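Local atomic coordinates of prolyl oligopeptidase (Novosphingobium capsulatum, PDB entry 1YR2), a protein that probably hydrolyses oligopeptides as a serine protease, cutting on the carboxyl side of proline and much less readily after alanine. Residues A[491-496]-A[500-505]; A[550-555]-A[582-587]; A[114-119]-A[416-421]; A[136-141]-A[445-450]. All blocks are in the same frame, centred on the assembly; numbering follows the deposited sequence.

Contact 1: A[491-496]-A[500-505]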
loop_
_atom_site.group_PDB
_atom_site.type_symbol
_atom_site.label_atom_id
_atom_site.label_comp_id
_atom_site.label_asym_id
_atom_site.label_seq_id
_atom_site.Cartn_x
_atom_site.Cartn_y
_atom_site.Cartn_z
ATOM N N LEU A 491 13.072 8.033 -14.378
ATOM C CA LEU A 491 13.097 6.795 -13.637
ATOM C C LEU A 491 11.753 6.105 -13.869
ATOM O O LEU A 491 10.707 6.623 -13.452
ATOM C CB LEU A 491 13.304 7.101 -12.150
ATOM C CG LEU A 491 13.610 5.934 -11.200
ATOM C CD1 LEU A 491 14.003 6.487 -9.812
ATOM C CD2 LEU A 491 12.445 5.046 -11.042
ATOM N N LEU A 492 11.791 4.937 -14.510
ATOM C CA LEU A 492 10.600 4.139 -14.846
ATOM C C LEU A 492 10.587 2.894 -13.981
ATOM O O LEU A 492 11.524 2.126 -14.008
ATOM C CB LEU A 492 10.631 3.738 -16.310
ATOM C CG LEU A 492 9.664 2.676 -16.787
ATOM C CD1 LEU A 492 8.202 3.157 -16.607
ATOM C CD2 LEU A 492 9.966 2.280 -18.212
ATOM N N TYR A 493 9.518 2.739 -13.222
ATOM C CA TYR A 493 9.311 1.656 -12.265
ATOM C C TYR A 493 8.202 0.712 -12.708
ATOM O O TYR A 493 7.235 1.106 -13.375
ATOM C CB TYR A 493 8.961 2.279 -10.919
ATOM C CG TYR A 493 8.792 1.297 -9.795
ATOM C CD1 TYR A 493 9.885 0.845 -9.072
ATOM C CD2 TYR A 493 7.552 0.808 -9.458
ATOM C CE1 TYR A 493 9.732 -0.046 -8.056
ATOM C CE2 TYR A 493 7.397 -0.106 -8.409
ATOM C CZ TYR A 493 8.508 -0.517 -7.731
ATOM O OH TYR A 493 8.395 -1.407 -6.717
ATOM N N GLY A 494 8.393 -0.561 -12.408
ATOM C CA GLY A 494 7.335 -1.534 -12.643
ATOM C C GLY A 494 7.504 -2.721 -11.708
ATOM O O GLY A 494 8.509 -2.846 -11.026
ATOM N N TYR A 495 6.476 -3.550 -11.644
ATOM C CA TYR A 495 6.525 -4.850 -10.922
ATOM C C TYR A 495 6.052 -5.955 -11.842
ATOM O O TYR A 495 6.874 -6.689 -12.420
ATOM C CB TYR A 495 5.680 -4.778 -9.656
ATOM C CG TYR A 495 5.823 -5.961 -8.718
ATOM C CD1 TYR A 495 6.928 -6.098 -7.903
ATOM C CD2 TYR A 495 4.835 -6.946 -8.620
ATOM C CE1 TYR A 495 7.063 -7.173 -6.996
ATOM C CE2 TYR A 495 4.975 -8.021 -7.732
ATOM C CZ TYR A 495 6.088 -8.132 -6.947
ATOM O OH TYR A 495 6.216 -9.171 -6.064
ATOM N N GLY A 496 4.738 -6.032 -12.085
ATOM C CA GLY A 496 4.182 -6.851 -13.147
ATOM C C GLY A 496 4.060 -8.314 -12.755
ATOM O O GLY A 496 4.732 -9.196 -13.308
ATOM N N VAL A 500 -0.560 -7.845 -7.989
ATOM C CA VAL A 500 -0.235 -6.598 -7.325
ATOM C C VAL A 500 -0.711 -5.416 -8.167
ATOM O O VAL A 500 -0.347 -5.275 -9.351
ATOM C CB VAL A 500 1.260 -6.515 -7.022
ATOM C CG1 VAL A 500 1.644 -5.181 -6.402
ATOM C CG2 VAL A 500 1.654 -7.654 -6.122
ATOM N N ALA A 501 -1.553 -4.587 -7.559
ATOM C CA ALA A 501 -2.072 -3.393 -8.235
ATOM C C ALA A 501 -1.282 -2.186 -7.818
ATOM O O ALA A 501 -1.380 -1.793 -6.674
ATOM C CB ALA A 501 -3.515 -3.189 -7.871
ATOM N N LEU A 502 -0.613 -1.516 -8.749
ATOM C CA LEU A 502 0.214 -0.393 -8.365
ATOM C C LEU A 502 -0.555 0.922 -8.496
ATOM O O LEU A 502 -0.304 1.729 -9.389
ATOM C CB LEU A 502 1.493 -0.361 -9.161
ATOM C CG LEU A 502 2.484 -1.467 -8.846
ATOM C CD1 LEU A 502 3.752 -1.167 -9.648
ATOM C CD2 LEU A 502 2.796 -1.547 -7.363
ATOM N N THR A 503 -1.464 1.134 -7.569
ATOM C CA THR A 503 -2.217 2.372 -7.488
ATOM C C THR A 503 -1.359 3.433 -6.818
ATOM O O THR A 503 -0.392 3.084 -6.200
ATOM C CB THR A 503 -3.501 2.185 -6.666
ATOM O OG1 THR A 503 -3.208 1.547 -5.424
ATOM C CG2 THR A 503 -4.404 1.201 -7.337
ATOM N N PRO A 504 -1.667 4.718 -6.989
ATOM C CA PRO A 504 -0.773 5.749 -6.456
ATOM C C PRO A 504 -0.541 5.661 -4.934
ATOM O O PRO A 504 -1.438 5.371 -4.175
ATOM C CB PRO A 504 -1.488 7.065 -6.815
ATOM C CG PRO A 504 -2.302 6.725 -8.042
ATOM C CD PRO A 504 -2.806 5.320 -7.730
ATOM N N TRP A 505 0.674 5.978 -4.526
ATOM C CA TRP A 505 1.038 6.102 -3.127
ATOM C C TRP A 505 2.205 7.082 -3.027
ATOM O O TRP A 505 2.842 7.382 -4.033
ATOM C CB TRP A 505 1.398 4.742 -2.533
ATOM C CG TRP A 505 2.785 4.236 -2.786
ATOM C CD1 TRP A 505 3.828 4.264 -1.912
ATOM C CD2 TRP A 505 3.277 3.622 -3.977
ATOM N NE1 TRP A 505 4.957 3.725 -2.499
ATOM C CE2 TRP A 505 4.634 3.327 -3.772
ATOM C CE3 TRP A 505 2.711 3.322 -5.219
ATOM C CZ2 TRP A 505 5.421 2.712 -4.734
ATOM C CZ3 TRP A 505 3.497 2.690 -6.188
ATOM C CH2 TRP A 505 4.845 2.400 -5.931
HETATM O O HOH W 1 2.034 -5.739 -10.808
#
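Tyr-493 and Tyr-495 pack against Leu-502, Val-500 and Trp-505 in a near-surface apolar contact. It joins strand 490-493 and the residues after it to the loop that leads into helix 508-514, in the alpha/beta-hydrolase part of the enzyme. Leu-502 lies between the two tyrosines. Its CD1 meets the edge of the Tyr-493 ring, 4.0 Å from Tyr-493 CE2; the two side chains cross at about a right angle. The same methyl group reaches Tyr-495 at its base, with Leu-502 CD1 4.1 Å from Tyr-495 CB. Farther along, Val-500 CG2 comes within 3.7 Å of Tyr-495 CE2. Val-500 has CG1 anti to its backbone N (chi1 176°), which leaves CG2 to make this touch. Trp-505 adds a looser approach, with its CH2 edge 4.4 Å from Tyr-493 CE2. One water links the backbones, accepting from Gly-496 N at 3.0 Å and donating to Val-500 O at 2.8 Å. It also lies in the plane of the Tyr-495 ring, at its edge. Leu-502 is the centre of an inverse gamma turn, which bends the loop where its side chain enters the contact. Tyr-495 touches the probable nucleophile elbow around Ser-575. In this family a tyrosine of the loop after this strand contributes to the oxyanion hole, and the position of Tyr-495 is consistent with that role. Strand 490-493 runs between strands 519-523 and 569-574. Leu-522 of strand 519-523 touches Tyr-493, Leu-502 and Trp-505, and Phe-510 of helix 508-514 meets Tyr-493 and Trp-505.

Contact 2: A[550-555]-A[582-587]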
loop_
_atom_site.group_PDB
_atom_site.type_symbol
_atom_site.label_atom_id
_atom_site.label_comp_id
_atom_site.label_asym_id
_atom_site.label_seq_id
_atom_site.Cartn_x
_atom_site.Cartn_y
_atom_site.Cartn_z
ATOM N N ASP A 550 5.231 -5.140 -22.273
ATOM C CA ASP A 550 4.515 -3.951 -21.793
ATOM C C ASP A 550 5.522 -2.916 -21.286
ATOM O O ASP A 550 5.389 -1.717 -21.514
ATOM C CB ASP A 550 3.527 -4.268 -20.660
ATOM C CG ASP A 550 2.278 -5.027 -21.084
ATOM O OD1 ASP A 550 1.982 -5.135 -22.295
ATOM O OD2 ASP A 550 1.526 -5.562 -20.212
ATOM N N PHE A 551 6.550 -3.382 -20.609
ATOM C CA PHE A 551 7.492 -2.458 -19.948
ATOM C C PHE A 551 8.436 -1.838 -20.967
ATOM O O PHE A 551 8.785 -0.634 -20.902
ATOM C CB PHE A 551 8.190 -3.215 -18.855
ATOM C CG PHE A 551 8.972 -2.359 -17.859
ATOM C CD1 PHE A 551 8.326 -1.486 -16.976
ATOM C CD2 PHE A 551 10.316 -2.473 -17.781
ATOM C CE1 PHE A 551 9.050 -0.722 -16.055
ATOM C CE2 PHE A 551 11.051 -1.693 -16.857
ATOM C CZ PHE A 551 10.421 -0.848 -15.993
ATOM N N ILE A 552 8.864 -2.652 -21.913
ATOM C CA ILE A 552 9.650 -2.148 -23.014
ATOM C C ILE A 552 8.826 -1.104 -23.797
ATOM O O ILE A 552 9.343 -0.065 -24.157
ATOM C CB ILE A 552 10.069 -3.314 -23.903
ATOM C CG1 ILE A 552 11.278 -4.037 -23.297
ATOM C CG2 ILE A 552 10.453 -2.830 -25.275
ATOM C CD1 ILE A 552 11.483 -5.423 -23.903
ATOM N N ALA A 553 7.568 -1.395 -24.093
ATOM C CA ALA A 553 6.733 -0.428 -24.765
ATOM C C ALA A 553 6.519 0.864 -23.978
ATOM O O ALA A 553 6.370 1.946 -24.602
ATOM C CB ALA A 553 5.388 -1.058 -25.168
ATOM N N ALA A 554 6.518 0.779 -22.638
ATOM C CA ALA A 554 6.436 1.969 -21.806
ATOM C C ALA A 554 7.665 2.847 -22.038
ATOM O O ALA A 554 7.533 4.067 -22.211
ATOM C CB ALA A 554 6.379 1.601 -20.290
ATOM N N GLY A 555 8.851 2.225 -21.989
ATOM C CA GLY A 555 10.114 2.905 -22.235
ATOM C C GLY A 555 10.171 3.573 -23.611
ATOM O O GLY A 555 10.503 4.752 -23.758
ATOM N N GLY A 582 15.931 -7.367 -14.976
ATOM C CA GLY A 582 16.922 -8.279 -15.549
ATOM C C GLY A 582 16.525 -8.736 -16.948
ATOM O O GLY A 582 17.363 -8.836 -17.859
ATOM N N ALA A 583 15.231 -9.028 -17.127
ATOM C CA ALA A 583 14.776 -9.582 -18.380
ATOM C C ALA A 583 14.763 -8.509 -19.488
ATOM O O ALA A 583 15.232 -8.761 -20.583
ATOM C CB ALA A 583 13.409 -10.189 -18.223
ATOM N N VAL A 584 14.226 -7.317 -19.215
ATOM C CA VAL A 584 14.176 -6.288 -20.256
ATOM C C VAL A 584 15.606 -5.746 -20.540
ATOM O O VAL A 584 15.893 -5.303 -21.647
ATOM C CB VAL A 584 13.188 -5.135 -19.945
ATOM C CG1 VAL A 584 11.822 -5.677 -19.727
ATOM C CG2 VAL A 584 13.685 -4.255 -18.725
ATOM N N THR A 585 16.505 -5.817 -19.569
ATOM C CA THR A 585 17.888 -5.388 -19.769
ATOM C C THR A 585 18.596 -6.322 -20.796
ATOM O O THR A 585 19.312 -5.853 -21.646
ATOM C CB THR A 585 18.679 -5.341 -18.427
ATOM O OG1 THR A 585 18.220 -4.264 -17.572
ATOM C CG2 THR A 585 20.143 -5.042 -18.696
ATOM N N ASN A 586 18.376 -7.630 -20.709
ATOM C CA ASN A 586 18.902 -8.574 -21.705
ATOM C C ASN A 586 18.288 -8.359 -23.064
ATOM O O ASN A 586 18.988 -8.472 -24.063
ATOM C CB ASN A 586 18.668 -10.028 -21.276
ATOM C CG ASN A 586 19.562 -10.456 -20.161
ATOM O OD1 ASN A 586 20.653 -9.910 -20.007
ATOM N ND2 ASN A 586 19.126 -11.422 -19.368
ATOM N N GLN A 587 16.974 -8.099 -23.119
ATOM C CA GLN A 587 16.241 -8.062 -24.394
ATOM C C GLN A 587 16.472 -6.741 -25.150
ATOM O O GLN A 587 16.631 -6.732 -26.389
ATOM C CB GLN A 587 14.740 -8.346 -24.173
ATOM C CG GLN A 587 14.472 -9.724 -23.611
ATOM C CD GLN A 587 12.981 -10.038 -23.347
ATOM O OE1 GLN A 587 12.112 -9.229 -23.635
ATOM N NE2 GLN A 587 12.705 -11.243 -22.825
#
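Val-584 sets its two methyl groups against Phe-551 and Ile-552. This is helix-helix packing in the alpha/beta-hydrolase fold, between helix 544-560 and helix 576-587, which follows the probable nucleophile elbow. The short axes pass 10.5 Å apart and cross at -64°. Ile-552 and Val-584 lie where the backbones come nearest. Their side chains slide past each other in opposite directions, with Ile-552 CG1 4.0 Å from Val-584 CG1. Ile-552 carries CG1 beside its backbone N (chi1 -80°), and CD1 extends on to Gln-587. There CD1 lies 3.9 Å from Gln-587 OE1. CD1 is a methyl group, so this is plain packing; the oxygen's polar partner is Gln-545 NE2. An alanine in place of Ile-552 would probably take away the packing partner of Val-584 CG1 at this position and open a gap beside the Gln-587 amide. On the inner side, Ile-571 of strand 569-574 touches both Phe-551 and Val-584, so the helix pair rests on the central sheet. Phe-551 crosses Val-584 at about a right angle and offers its ring edge: Val-584 CG2 lies in the ring plane, 3.9 Å from Phe-551 CD2.

Contact 3: A[114-119]-A[416-421]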
loop_
_atom_site.group_PDB
_atom_site.type_symbol
_atom_site.label_atom_id
_atom_site.label_comp_id
_atom_site.label_asym_id
_atom_site.label_seq_id
_atom_site.Cartn_x
_atom_site.Cartn_y
_atom_site.Cartn_z
ATOM N N PRO A 114 -10.710 12.640 11.386
ATOM C CA PRO A 114 -11.422 13.054 12.584
ATOM C C PRO A 114 -12.815 12.465 12.771
ATOM O O PRO A 114 -13.508 12.192 11.794
ATOM C CB PRO A 114 -11.484 14.548 12.433
ATOM C CG PRO A 114 -11.379 14.815 11.049
ATOM C CD PRO A 114 -10.618 13.722 10.400
ATOM N N GLN A 115 -13.202 12.284 14.020
ATOM C CA GLN A 115 -14.530 11.815 14.411
ATOM C C GLN A 115 -15.182 12.925 15.212
ATOM O O GLN A 115 -14.631 13.372 16.218
ATOM C CB GLN A 115 -14.444 10.543 15.248
ATOM C CG GLN A 115 -13.904 9.354 14.503
ATOM C CD GLN A 115 -14.841 8.883 13.386
ATOM O OE1 GLN A 115 -16.065 9.072 13.456
ATOM N NE2 GLN A 115 -14.272 8.259 12.370
ATOM N N ARG A 116 -16.331 13.388 14.753
ATOM C CA ARG A 116 -17.124 14.404 15.490
ATOM C C ARG A 116 -18.224 13.709 16.299
ATOM O O ARG A 116 -18.985 12.909 15.749
ATOM C CB ARG A 116 -17.736 15.364 14.492
ATOM C CG ARG A 116 -16.689 16.199 13.758
ATOM C CD ARG A 116 -17.231 17.042 12.562
ATOM N NE ARG A 116 -16.328 18.166 12.355
ATOM C CZ ARG A 116 -16.531 19.411 12.795
ATOM N NH1 ARG A 116 -17.641 19.758 13.433
ATOM N NH2 ARG A 116 -15.602 20.332 12.546
ATOM N N ARG A 117 -18.248 13.935 17.613
ATOM C CA ARG A 117 -19.333 13.457 18.449
ATOM C C ARG A 117 -19.664 14.572 19.441
ATOM O O ARG A 117 -18.781 15.133 20.088
ATOM C CB ARG A 117 -18.984 12.167 19.196
ATOM C CG ARG A 117 -18.594 10.971 18.355
ATOM C CD ARG A 117 -19.756 10.359 17.521
ATOM N NE ARG A 117 -19.265 9.151 16.915
ATOM C CZ ARG A 117 -18.593 9.124 15.785
ATOM N NH1 ARG A 117 -18.435 10.235 15.068
ATOM N NH2 ARG A 117 -18.150 7.975 15.323
ATOM N N GLY A 118 -20.948 14.895 19.545
ATOM C CA GLY A 118 -21.397 15.965 20.429
ATOM C C GLY A 118 -20.755 17.292 20.121
ATOM O O GLY A 118 -20.783 17.760 18.988
ATOM N N ALA A 119 -20.129 17.848 21.130
ATOM C CA ALA A 119 -19.485 19.147 21.065
ATOM C C ALA A 119 -18.014 19.070 20.682
ATOM O O ALA A 119 -17.337 20.091 20.666
ATOM C CB ALA A 119 -19.617 19.843 22.390
ATOM N N PRO A 416 -24.245 10.254 8.981
ATOM C CA PRO A 416 -25.496 10.677 8.383
ATOM C C PRO A 416 -26.031 11.893 9.134
ATOM O O PRO A 416 -25.946 11.959 10.341
ATOM C CB PRO A 416 -26.419 9.476 8.610
ATOM C CG PRO A 416 -25.583 8.362 8.819
ATOM C CD PRO A 416 -24.306 8.858 9.465
ATOM N N GLY A 417 -26.536 12.870 8.425
ATOM C CA GLY A 417 -27.064 14.062 9.068
ATOM C C GLY A 417 -26.014 15.105 9.444
ATOM O O GLY A 417 -26.388 16.159 9.872
ATOM N N ASP A 418 -24.720 14.785 9.338
ATOM C CA ASP A 418 -23.633 15.713 9.638
ATOM C C ASP A 418 -23.128 16.329 8.314
ATOM O O ASP A 418 -22.823 15.590 7.365
ATOM C CB ASP A 418 -22.516 14.921 10.342
ATOM C CG ASP A 418 -21.437 15.790 10.942
ATOM O OD1 ASP A 418 -21.214 16.931 10.471
ATOM O OD2 ASP A 418 -20.735 15.369 11.909
ATOM N N ARG A 419 -22.960 17.646 8.267
ATOM C CA ARG A 419 -22.488 18.330 7.062
ATOM C C ARG A 419 -20.963 18.320 6.876
ATOM O O ARG A 419 -20.488 18.698 5.831
ATOM C CB ARG A 419 -22.994 19.766 7.050
ATOM C CG ARG A 419 -22.313 20.711 8.044
ATOM C CD ARG A 419 -23.167 21.925 8.336
ATOM N NE ARG A 419 -22.779 22.650 9.548
ATOM C CZ ARG A 419 -23.206 23.879 9.842
ATOM N NH1 ARG A 419 -24.044 24.522 9.025
ATOM N NH2 ARG A 419 -22.808 24.479 10.962
ATOM N N HIS A 420 -20.212 17.889 7.889
ATOM C CA HIS A 420 -18.749 17.847 7.844
ATOM C C HIS A 420 -18.366 16.395 7.627
ATOM O O HIS A 420 -18.737 15.504 8.419
ATOM C CB HIS A 420 -18.134 18.364 9.146
ATOM C CG HIS A 420 -18.406 19.808 9.393
ATOM N ND1 HIS A 420 -18.110 20.782 8.459
ATOM C CD2 HIS A 420 -19.029 20.436 10.416
ATOM C CE1 HIS A 420 -18.520 21.958 8.914
ATOM N NE2 HIS A 420 -19.065 21.772 10.106
ATOM N N ALA A 421 -17.722 16.140 6.505
ATOM C CA ALA A 421 -17.111 14.839 6.252
ATOM C C ALA A 421 -15.634 15.002 5.882
ATOM O O ALA A 421 -15.156 16.113 5.688
ATOM C CB ALA A 421 -17.873 14.113 5.155
#
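Arg-116 O accepts a 2.8 Å hydrogen bond from Arg-117 NH1, while the side chain of Arg-116 crosses to His-420. That bond is fairly straight, at 159°, and its donor stands above the carbonyl plane. Arg-117 also donates through NH2 to Gln-115 OE1 at 3.0 Å, so its guanidinium folds back along its own strand. Arg-116 points the other way. Its chain is extended from CG to NE and carries the guanidinium to the His-420 imidazole. His-420 CD2 lies over one face of the guanidinium, 3.4 Å from Arg-116 NH1. The two planes are 42° apart, so the groups meet at a tilt and do not lie flat on each other. Closer to the backbone, Arg-116 NE is 3.7 Å from His-420 CB. The segments belong to a seven-bladed beta-propeller: strand 110-117 is in the first blade, and segment 416-421 covers most of the loop between strands 408-413 and 421-427 of the last. The contact therefore lies at the seam where the ring closes. Tyr-422 OH accepts from Arg-116 NE, and Ala-140 O takes a weak bond from NH2. A leucine in place of Arg-116 would probably leave Tyr-422 OH without this donor and the His-420 ring without its charged neighbour. Asp-418 OD2 stands 3.9 Å from Arg-116 CD, but its salt bridge is to Arg-415. The other carboxylate oxygen makes an Asx turn: His-420 N donates to Asp-418 OD1 at 2.9 Å and 169°, which ties the histidine backbone to the aspartate two residues before it.

Contact 4: A[136-141]-A[445-450]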
loop_
_atom_site.group_PDB
_atom_site.type_symbol
_atom_site.label_atom_id
_atom_site.label_comp_id
_atom_site.label_asym_id
_atom_site.label_seq_id
_atom_site.Cartn_x
_atom_site.Cartn_y
_atom_site.Cartn_z
ATOM N N LEU A 136 -5.847 13.504 20.130
ATOM C CA LEU A 136 -6.263 14.866 20.424
ATOM C C LEU A 136 -7.755 15.072 20.326
ATOM O O LEU A 136 -8.502 14.364 19.611
ATOM C CB LEU A 136 -5.598 15.854 19.459
ATOM C CG LEU A 136 -4.087 15.776 19.348
ATOM C CD1 LEU A 136 -3.608 16.983 18.649
ATOM C CD2 LEU A 136 -3.447 15.619 20.697
ATOM N N VAL A 137 -8.199 16.076 21.068
ATOM C CA VAL A 137 -9.593 16.457 21.073
ATOM C C VAL A 137 -9.688 17.966 21.134
ATOM O O VAL A 137 -8.859 18.650 21.733
ATOM C CB VAL A 137 -10.327 15.852 22.297
ATOM C CG1 VAL A 137 -9.753 16.398 23.609
ATOM C CG2 VAL A 137 -11.822 16.100 22.202
ATOM N N ARG A 138 -10.693 18.521 20.515
ATOM C CA ARG A 138 -10.944 19.956 20.672
ATOM C C ARG A 138 -12.419 20.259 20.425
ATOM O O ARG A 138 -13.133 19.385 19.954
ATOM C CB ARG A 138 -10.030 20.746 19.742
ATOM C CG ARG A 138 -10.432 20.679 18.259
ATOM C CD ARG A 138 -9.438 21.460 17.324
ATOM N NE ARG A 138 -9.871 21.311 15.933
ATOM C CZ ARG A 138 -9.078 21.294 14.904
ATOM N NH1 ARG A 138 -7.784 21.494 15.047
ATOM N NH2 ARG A 138 -9.574 21.136 13.703
ATOM N N PRO A 139 -12.924 21.438 20.767
ATOM C CA PRO A 139 -14.328 21.729 20.440
ATOM C C PRO A 139 -14.602 21.638 18.930
ATOM O O PRO A 139 -13.763 22.033 18.115
ATOM C CB PRO A 139 -14.537 23.159 20.983
ATOM C CG PRO A 139 -13.463 23.274 22.075
ATOM C CD PRO A 139 -12.273 22.568 21.468
ATOM N N ALA A 140 -15.784 21.147 18.580
ATOM C CA ALA A 140 -16.161 20.902 17.195
ATOM C C ALA A 140 -16.155 22.168 16.383
ATOM O O ALA A 140 -15.899 22.111 15.199
ATOM C CB ALA A 140 -17.542 20.237 17.106
ATOM N N ASP A 141 -16.435 23.288 17.012
ATOM C CA ASP A 141 -16.414 24.599 16.374
ATOM C C ASP A 141 -15.063 25.357 16.494
ATOM O O ASP A 141 -14.997 26.535 16.164
ATOM C CB ASP A 141 -17.497 25.454 17.028
ATOM C CG ASP A 141 -17.180 25.748 18.495
ATOM O OD1 ASP A 141 -17.310 24.816 19.332
ATOM O OD2 ASP A 141 -16.766 26.848 18.905
ATOM N N THR A 445 -11.801 20.017 0.001
ATOM C CA THR A 445 -11.008 21.196 0.264
ATOM C C THR A 445 -10.002 20.806 1.322
ATOM O O THR A 445 -10.150 19.784 2.007
ATOM C CB THR A 445 -11.864 22.371 0.837
ATOM O OG1 THR A 445 -12.687 21.899 1.900
ATOM C CG2 THR A 445 -12.830 22.891 -0.120
ATOM N N PRO A 446 -8.979 21.608 1.498
ATOM C CA PRO A 446 -8.015 21.339 2.585
ATOM C C PRO A 446 -8.605 21.383 3.981
ATOM O O PRO A 446 -9.479 22.183 4.267
ATOM C CB PRO A 446 -6.952 22.443 2.383
ATOM C CG PRO A 446 -7.121 22.830 0.957
ATOM C CD PRO A 446 -8.594 22.752 0.655
ATOM N N TRP A 447 -8.114 20.515 4.866
ATOM C CA TRP A 447 -8.462 20.557 6.268
ATOM C C TRP A 447 -7.244 21.104 7.028
ATOM O O TRP A 447 -6.772 22.199 6.733
ATOM C CB TRP A 447 -8.927 19.160 6.726
ATOM C CG TRP A 447 -9.492 19.150 8.106
ATOM C CD1 TRP A 447 -10.516 19.951 8.579
ATOM C CD2 TRP A 447 -9.062 18.354 9.233
ATOM N NE1 TRP A 447 -10.726 19.701 9.911
ATOM C CE2 TRP A 447 -9.849 18.742 10.343
ATOM C CE3 TRP A 447 -8.104 17.349 9.413
ATOM C CZ2 TRP A 447 -9.708 18.152 11.608
ATOM C CZ3 TRP A 447 -7.939 16.763 10.664
ATOM C CH2 TRP A 447 -8.746 17.184 11.759
ATOM N N GLU A 448 -6.721 20.395 8.003
ATOM C CA GLU A 448 -5.565 20.869 8.721
ATOM C C GLU A 448 -4.383 21.061 7.819
ATOM O O GLU A 448 -4.005 20.145 7.065
ATOM C CB GLU A 448 -5.162 19.920 9.838
ATOM C CG GLU A 448 -6.151 19.944 10.998
ATOM C CD GLU A 448 -6.014 21.157 11.858
ATOM O OE1 GLU A 448 -4.886 21.665 12.030
ATOM O OE2 GLU A 448 -7.057 21.576 12.375
ATOM N N PRO A 449 -3.746 22.213 7.897
ATOM C CA PRO A 449 -2.445 22.353 7.212
ATOM C C PRO A 449 -1.404 21.351 7.719
ATOM O O PRO A 449 -1.383 21.026 8.903
ATOM C CB PRO A 449 -2.021 23.754 7.573
ATOM C CG PRO A 449 -3.260 24.470 7.905
ATOM C CD PRO A 449 -4.170 23.467 8.548
ATOM N N VAL A 450 -0.557 20.867 6.815
ATOM C CA VAL A 450 0.523 19.933 7.127
ATOM C C VAL A 450 1.825 20.557 6.652
ATOM O O VAL A 450 1.927 20.962 5.490
ATOM C CB VAL A 450 0.291 18.574 6.403
ATOM C CG1 VAL A 450 1.480 17.676 6.477
ATOM C CG2 VAL A 450 -0.877 17.835 7.033
#
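Arg-138 reaches from strand 134-139 to Glu-448 and Trp-447, which follow strand 443-446. Its CB points toward them. CG sits between the backbone N and the carbonyl carbon (chi1 74°), and from there the chain runs extended to NE. Val-121 and Tyr-123 of the adjacent strand 120-126 touch this side chain. At the tip, CZ is 3.2 Å from Glu-448 OE2, and both terminal nitrogens grip that one oxygen. Arg-138 NH1 donates to Glu-448 OE2 at 2.8 Å, and Arg-138 NH2 donates to it at 2.9 Å. OE2 lies close to the guanidinium plane. NH1 comes from above the carboxylate plane, whereas NH2 comes nearly in line with the CD-OE2 bond. NH2 also lies 3.6 Å from Trp-447 CZ2, with the guanidinium and indole planes 54° apart. Glu-448 is bent at chi2 (-76°), and its CG lies 3.5 Å above one face of the Trp-447 ring, toward the rim. Two neighbours add to this network: Gly-145 N donates to Glu-448 OE2, and Thr-146 O accepts from Arg-138 NH1. The salt bridge joins the first blade of the beta-propeller to the chain just after the last strand of the last blade. Arg-138, Trp-447 and Glu-448 are all buried. With three N-H groups directed at OE2, Glu-448 is likely to stay ionised and to balance the buried arginine charge.

In the fold
From the N terminus, 114-119 and 136-141 come first, both in the opening blade of the propeller. Each waits about 300 residues for its partner in or beside the last blade. The loops closed by contacts 3 and 4 therefore cross: contact 4 opens before contact 3 closes and ends after it. The two contacts also touch, through Ala-119 with Ala-140 and Pro-114 with Trp-447, and together they span the propeller seam. The chain then returns to the hydrolase part. Contact 1 closes a short loop there, and contact 2 follows in series. Leu-492 packs on Phe-551, which links these two. Contacts 2 and 3 have centres about 50 Å apart.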